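Long-range contacts in valine-pyruvate aminotransferase (Salmonella typhimurium, PDB 3G7Q), which catalyses the pyridoxal 5'-phosphate-dependent transfer of an amino group from L-valine to pyruvate, yielding L-alanine and 3-methyl-2-oxobutanoate: residues A[182-188]-A[214-220]; A[240-246]-A[258-264]. All coordinates share one frame; numbering follows the deposited sequence.

Both contacts lie in the same seven-stranded mixed sheet of the class I aminotransferase fold, their centres about 10 Å apart and on one side of the chain's centre. Along the chain interaction 1 is complete before the first residue of interaction 2. The first is a parallel pairing reached through helix 199-211; the second is an antiparallel hairpin of strands 242-247 and 259-262. Strands 216-219 and 242-247 are neighbours, and probable backbone hydrogen bonds from I218 N to I243 O and from N220 N to C245 O join the contacts. Ordered 181-187, 216-219, 242-247, 259-262, the four strands form over half of this sheet, probably the core of the cofactor-binding large domain, as in related aminotransferases.

Interaction 1 of 2, residues A[182-188]-A[214-220]; sequences GMICVSR and IPLVIDN
G182 meets the other segment through its carbonyl: G182 O lies 3.5 Å from P215 CD and also touches the base of the I214 side chain. The selenomethionine M183 follows, leaning CB on the proline ring at CG. Its CG stands between the backbone N and the carbonyl carbon (chi1 48°) and the chain bends at chi3, which carries the terminal CE to V217 CG2, 3.6 Å away. I184 turns to the other face. Its CG1 branch meets I214 CD1 at 3.7 Å, the two side chains crossing at about a right angle, while its CG2 branch reaches L216 CD1. The backbone of I184 works in both directions, donating from N to P215 O and accepting at O from V217 N, the latter bond 2.8 Å long and almost straight at 175°.

I184 thus bonds to P215 and V217, the two residues flanking its partner L216, as parallel strands do; these are the two strands of a beta-alpha-beta unit whose connecting helix, 199-211, covers the face bearing I184, V186 and L216. C185, on the face packed against F111 of helix 107-118, adds a CA-H...O contact to V217 O. At V186 the pattern repeats: N binds V217 O, O receives D219 N, and CG2 lies beside I218 CG1 at 4.0 Å, the two side chains running abreast. S187 brings CB to within 3.8 Å of D219 CB, whereas its hydroxyl turns to E137 and T190, and D219 OD1 to the backbone N of A221. R188 N closes the ladder on D219 O, and R188 O takes a weak bond from N220 ND2 at 3.3 Å. The guanidinium group leads away to a salt bridge with D199 and to the carbonyls of I197 and R235.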
loop_
_atom_site.group_PDB
_atom_site.type_symbol
_atom_site.label_atom_id
_atom_site.label_comp_id
_atom_site.label_asym_id
_atom_site.label_seq_id
_atom_site.Cartn_x
_atom_site.Cartn_y
_atom_site.Cartn_z
ATOM N N GLY A 182 -1.312 -14.659 20.542
ATOM C CA GLY A 182 -0.431 -14.810 19.392
ATOM C C GLY A 182 0.722 -13.813 19.370
ATOM O O GLY A 182 1.774 -14.103 18.817
HETATM N N MSE A 183 0.506 -12.637 19.948
HETATM C CA MSE A 183 1.517 -11.589 20.002
HETATM C C MSE A 183 1.128 -10.542 21.014
HETATM O O MSE A 183 -0.052 -10.391 21.344
HETATM C CB MSE A 183 1.722 -10.924 18.631
HETATM C CG MSE A 183 0.465 -10.515 17.902
HETATM SE SE MSE A 183 0.884 -9.494 16.244
HETATM C CE MSE A 183 0.918 -7.958 16.902
ATOM N N ILE A 184 2.144 -9.821 21.486
ATOM C CA ILE A 184 1.985 -8.753 22.458
ATOM C C ILE A 184 2.348 -7.480 21.701
ATOM O O ILE A 184 3.399 -7.422 21.073
ATOM C CB ILE A 184 2.908 -8.948 23.653
ATOM C CG1 ILE A 184 2.624 -10.303 24.322
ATOM C CG2 ILE A 184 2.750 -7.782 24.624
ATOM C CD1 ILE A 184 3.492 -10.623 25.568
ATOM N N CYS A 185 1.487 -6.473 21.771
ATOM C CA CYS A 185 1.694 -5.263 20.992
ATOM C C CYS A 185 1.638 -3.992 21.828
ATOM O O CYS A 185 0.680 -3.776 22.555
ATOM C CB CYS A 185 0.625 -5.210 19.909
ATOM S SG CYS A 185 0.900 -3.919 18.708
ATOM N N VAL A 186 2.666 -3.150 21.712
ATOM C CA VAL A 186 2.739 -1.880 22.420
ATOM C C VAL A 186 3.303 -0.841 21.445
ATOM O O VAL A 186 3.850 -1.184 20.406
ATOM C CB VAL A 186 3.637 -1.931 23.670
ATOM C CG1 VAL A 186 3.103 -2.883 24.695
ATOM C CG2 VAL A 186 5.078 -2.298 23.292
ATOM N N SER A 187 3.123 0.430 21.754
ATOM C CA SER A 187 3.724 1.514 20.966
ATOM C C SER A 187 4.576 2.290 21.959
ATOM O O SER A 187 4.345 2.192 23.176
ATOM C CB SER A 187 2.669 2.393 20.307
ATOM O OG SER A 187 1.775 2.906 21.292
ATOM N N ARG A 188 5.577 3.039 21.472
ATOM C CA ARG A 188 6.450 3.791 22.363
ATOM C C ARG A 188 7.213 4.868 21.620
ATOM O O ARG A 188 8.135 4.547 20.867
ATOM C CB ARG A 188 7.467 2.846 23.024
ATOM C CG ARG A 188 8.206 3.394 24.217
ATOM C CD ARG A 188 9.290 2.420 24.640
ATOM N NE ARG A 188 9.722 2.611 26.011
ATOM C CZ ARG A 188 10.949 2.343 26.476
ATOM N NH1 ARG A 188 11.917 1.932 25.659
ATOM N NH2 ARG A 188 11.236 2.521 27.747
ATOM N N ILE A 214 6.200 -15.956 21.918
ATOM C CA ILE A 214 5.429 -15.093 21.030
ATOM C C ILE A 214 6.186 -13.781 20.896
ATOM O O ILE A 214 6.927 -13.408 21.811
ATOM C CB ILE A 214 3.999 -14.848 21.537
ATOM C CG1 ILE A 214 4.005 -14.206 22.928
ATOM C CG2 ILE A 214 3.202 -16.168 21.532
ATOM C CD1 ILE A 214 2.633 -13.923 23.447
ATOM N N PRO A 215 6.026 -13.095 19.749
ATOM C CA PRO A 215 6.753 -11.841 19.561
ATOM C C PRO A 215 6.238 -10.671 20.375
ATOM O O PRO A 215 5.043 -10.601 20.697
ATOM C CB PRO A 215 6.510 -11.505 18.085
ATOM C CG PRO A 215 5.226 -12.207 17.736
ATOM C CD PRO A 215 5.199 -13.447 18.577
ATOM N N LEU A 216 7.146 -9.751 20.675
ATOM C CA LEU A 216 6.790 -8.472 21.283
ATOM C C LEU A 216 6.907 -7.459 20.169
ATOM O O LEU A 216 7.987 -7.247 19.653
ATOM C CB LEU A 216 7.731 -8.092 22.413
ATOM C CG LEU A 216 7.543 -6.707 23.036
ATOM C CD1 LEU A 216 6.099 -6.501 23.519
ATOM C CD2 LEU A 216 8.597 -6.478 24.171
ATOM N N VAL A 217 5.784 -6.849 19.800
ATOM C CA VAL A 217 5.734 -5.917 18.694
ATOM C C VAL A 217 5.713 -4.516 19.281
ATOM O O VAL A 217 4.879 -4.224 20.144
ATOM C CB VAL A 217 4.480 -6.171 17.817
ATOM C CG1 VAL A 217 4.475 -5.245 16.615
ATOM C CG2 VAL A 217 4.435 -7.638 17.349
ATOM N N ILE A 218 6.643 -3.668 18.840
ATOM C CA ILE A 218 6.757 -2.286 19.321
ATOM C C ILE A 218 6.623 -1.296 18.163
ATOM O O ILE A 218 7.423 -1.296 17.228
ATOM C CB ILE A 218 8.092 -2.012 20.051
ATOM C CG1 ILE A 218 8.334 -3.064 21.142
ATOM C CG2 ILE A 218 8.082 -0.584 20.624
ATOM C CD1 ILE A 218 9.745 -3.008 21.824
ATOM N N ASP A 219 5.583 -0.480 18.213
ATOM C CA ASP A 219 5.375 0.542 17.220
ATOM C C ASP A 219 6.186 1.781 17.643
ATOM O O ASP A 219 5.863 2.421 18.650
ATOM C CB ASP A 219 3.912 0.886 17.099
ATOM C CG ASP A 219 3.644 1.820 15.927
ATOM O OD1 ASP A 219 4.616 2.300 15.304
ATOM O OD2 ASP A 219 2.464 2.024 15.618
ATOM N N ASN A 220 7.223 2.095 16.855
ATOM C CA ASN A 220 8.198 3.178 17.103
ATOM C C ASN A 220 8.005 4.302 16.068
ATOM O O ASN A 220 8.959 5.006 15.742
ATOM C CB ASN A 220 9.597 2.598 17.004
ATOM C CG ASN A 220 10.720 3.477 17.601
ATOM O OD1 ASN A 220 11.664 3.872 16.907
ATOM N ND2 ASN A 220 10.633 3.741 18.865
#

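Interaction 2 of 2, residues A[240-246]-A[258-264]; sequences PNIILCM and CGIIIAN
I243 and I261 run alongside each other in the same sense, with their CG2 methyls 3.6 Å apart. With chi1 at -57° in I243, CG2 lies opposite the backbone N and meets the like-placed CG2 of I261, while CG1 is left to touch A263 CB. On the other face, M246 and I262 meet at a slant. The selenomethionine chain bends at chi3 and lays SE 3.9 Å from I262 CD1, while the pairs L244-I262 and M246-I260 touch at their CB atoms. Both are hydrogen-bonded pairs of an antiparallel hairpin, with four N-O distances of 2.8 Å. I260 N approaches M246 O from above the carbonyl plane.

At the open end of the hairpin, beyond the last direct backbone bonds, N264 ND2 donates to P240 O at 3.0 Å, and a water donates to P240 O and I242 O while accepting from N264 N. N264 is the N-cap of helix 265-278: its OD1 accepts from T267 N, so a single amide links the helix start to the loop before strand 242-247. That helix packs on I243, I261 and A263, and helix 107-118 on I243 and C245; strand 101-104 flanks 259-262, and strand 216-219 borders 242-247.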
loop_
_atom_site.group_PDB
_atom_site.type_symbol
_atom_site.label_atom_id
_atom_site.label_comp_id
_atom_site.label_asym_id
_atom_site.label_seq_id
_atom_site.Cartn_x
_atom_site.Cartn_y
_atom_site.Cartn_z
ATOM N N PRO A 240 16.176 -10.539 18.804
ATOM C CA PRO A 240 15.454 -11.307 17.771
ATOM C C PRO A 240 13.978 -11.673 18.020
ATOM O O PRO A 240 13.317 -12.088 17.069
ATOM C CB PRO A 240 16.303 -12.576 17.646
ATOM C CG PRO A 240 17.666 -12.136 18.021
ATOM C CD PRO A 240 17.422 -11.213 19.194
ATOM N N ASN A 241 13.473 -11.550 19.251
ATOM C CA ASN A 241 12.051 -11.800 19.525
ATOM C C ASN A 241 11.224 -10.513 19.495
ATOM O O ASN A 241 10.047 -10.509 19.876
ATOM C CB ASN A 241 11.852 -12.478 20.874
ATOM C CG ASN A 241 10.483 -13.135 21.009
ATOM O OD1 ASN A 241 10.044 -13.815 20.103
ATOM N ND2 ASN A 241 9.818 -12.943 22.143
ATOM N N ILE A 242 11.843 -9.413 19.088
ATOM C CA ILE A 242 11.133 -8.142 18.999
ATOM C C ILE A 242 10.890 -7.788 17.539
ATOM O O ILE A 242 11.732 -8.029 16.673
ATOM C CB ILE A 242 11.874 -7.024 19.729
ATOM C CG1 ILE A 242 11.795 -7.293 21.233
ATOM C CG2 ILE A 242 11.241 -5.657 19.400
ATOM C CD1 ILE A 242 12.500 -6.342 22.055
ATOM N N ILE A 243 9.707 -7.267 17.268
ATOM C CA ILE A 243 9.343 -6.774 15.944
ATOM C C ILE A 243 9.149 -5.275 16.138
ATOM O O ILE A 243 8.262 -4.863 16.865
ATOM C CB ILE A 243 8.069 -7.426 15.394
ATOM C CG1 ILE A 243 8.202 -8.974 15.349
ATOM C CG2 ILE A 243 7.762 -6.898 13.969
ATOM C CD1 ILE A 243 6.896 -9.672 14.970
ATOM N N LEU A 244 9.967 -4.473 15.463
ATOM C CA LEU A 244 9.972 -3.024 15.637
ATOM C C LEU A 244 9.473 -2.325 14.377
ATOM O O LEU A 244 10.077 -2.505 13.321
ATOM C CB LEU A 244 11.407 -2.616 15.975
ATOM C CG LEU A 244 11.832 -1.170 16.205
ATOM C CD1 LEU A 244 10.936 -0.539 17.225
ATOM C CD2 LEU A 244 13.308 -1.168 16.657
ATOM N N CYS A 245 8.408 -1.516 14.491
ATOM C CA CYS A 245 7.825 -0.823 13.342
ATOM C C CYS A 245 8.215 0.642 13.397
ATOM O O CYS A 245 8.028 1.294 14.428
ATOM C CB CYS A 245 6.314 -0.948 13.329
ATOM S SG CYS A 245 5.798 -2.692 13.258
HETATM N N MSE A 246 8.763 1.142 12.293
HETATM C CA MSE A 246 9.171 2.530 12.168
HETATM C C MSE A 246 8.509 3.106 10.930
HETATM O O MSE A 246 7.956 2.379 10.108
HETATM C CB MSE A 246 10.700 2.645 12.117
HETATM C CG MSE A 246 11.392 2.080 13.374
HETATM SE SE MSE A 246 13.308 2.339 13.245
HETATM C CE MSE A 246 13.147 4.449 14.059
ATOM N N CYS A 258 6.203 5.069 3.543
ATOM C CA CYS A 258 7.313 4.208 3.855
ATOM C C CYS A 258 7.367 3.706 5.304
ATOM O O CYS A 258 7.883 4.386 6.191
ATOM C CB CYS A 258 8.592 4.927 3.490
ATOM S SG CYS A 258 9.927 3.800 3.415
ATOM N N GLY A 259 6.804 2.520 5.505
ATOM C CA GLY A 259 6.821 1.810 6.775
ATOM C C GLY A 259 8.012 0.858 6.793
ATOM O O GLY A 259 8.430 0.337 5.750
ATOM N N ILE A 260 8.584 0.645 7.975
ATOM C CA ILE A 260 9.752 -0.196 8.124
ATOM C C ILE A 260 9.492 -1.212 9.221
ATOM O O ILE A 260 8.967 -0.842 10.267
ATOM C CB ILE A 260 10.952 0.675 8.531
ATOM C CG1 ILE A 260 11.282 1.685 7.425
ATOM C CG2 ILE A 260 12.163 -0.174 8.868
ATOM C CD1 ILE A 260 12.156 2.844 7.890
ATOM N N ILE A 261 9.842 -2.472 9.002
ATOM C CA ILE A 261 9.696 -3.502 10.031
ATOM C C ILE A 261 11.059 -4.103 10.275
ATOM O O ILE A 261 11.758 -4.497 9.328
ATOM C CB ILE A 261 8.734 -4.626 9.637
ATOM C CG1 ILE A 261 7.315 -4.091 9.449
ATOM C CG2 ILE A 261 8.720 -5.736 10.680
ATOM C CD1 ILE A 261 6.390 -5.125 8.771
ATOM N N ILE A 262 11.438 -4.188 11.544
ATOM C CA ILE A 262 12.724 -4.788 11.936
ATOM C C ILE A 262 12.383 -6.012 12.760
ATOM O O ILE A 262 11.681 -5.900 13.756
ATOM C CB ILE A 262 13.589 -3.760 12.697
ATOM C CG1 ILE A 262 13.885 -2.564 11.773
ATOM C CG2 ILE A 262 14.904 -4.380 13.176
ATOM C CD1 ILE A 262 14.233 -1.359 12.496
ATOM N N ALA A 263 12.883 -7.175 12.349
ATOM C CA ALA A 263 12.552 -8.442 13.013
ATOM C C ALA A 263 13.544 -9.512 12.640
ATOM O O ALA A 263 14.412 -9.282 11.787
ATOM C CB ALA A 263 11.121 -8.878 12.630
ATOM N N ASN A 264 13.428 -10.686 13.260
ATOM C CA ASN A 264 14.292 -11.811 12.895
ATOM C C ASN A 264 14.025 -12.173 11.422
ATOM O O ASN A 264 12.960 -11.870 10.885
ATOM C CB ASN A 264 14.142 -13.016 13.849
ATOM C CG ASN A 264 12.756 -13.657 13.823
ATOM O OD1 ASN A 264 12.213 -13.988 12.764
ATOM N ND2 ASN A 264 12.200 -13.889 15.010
HETATM O O HOH W 1 11.759 -10.561 15.651
#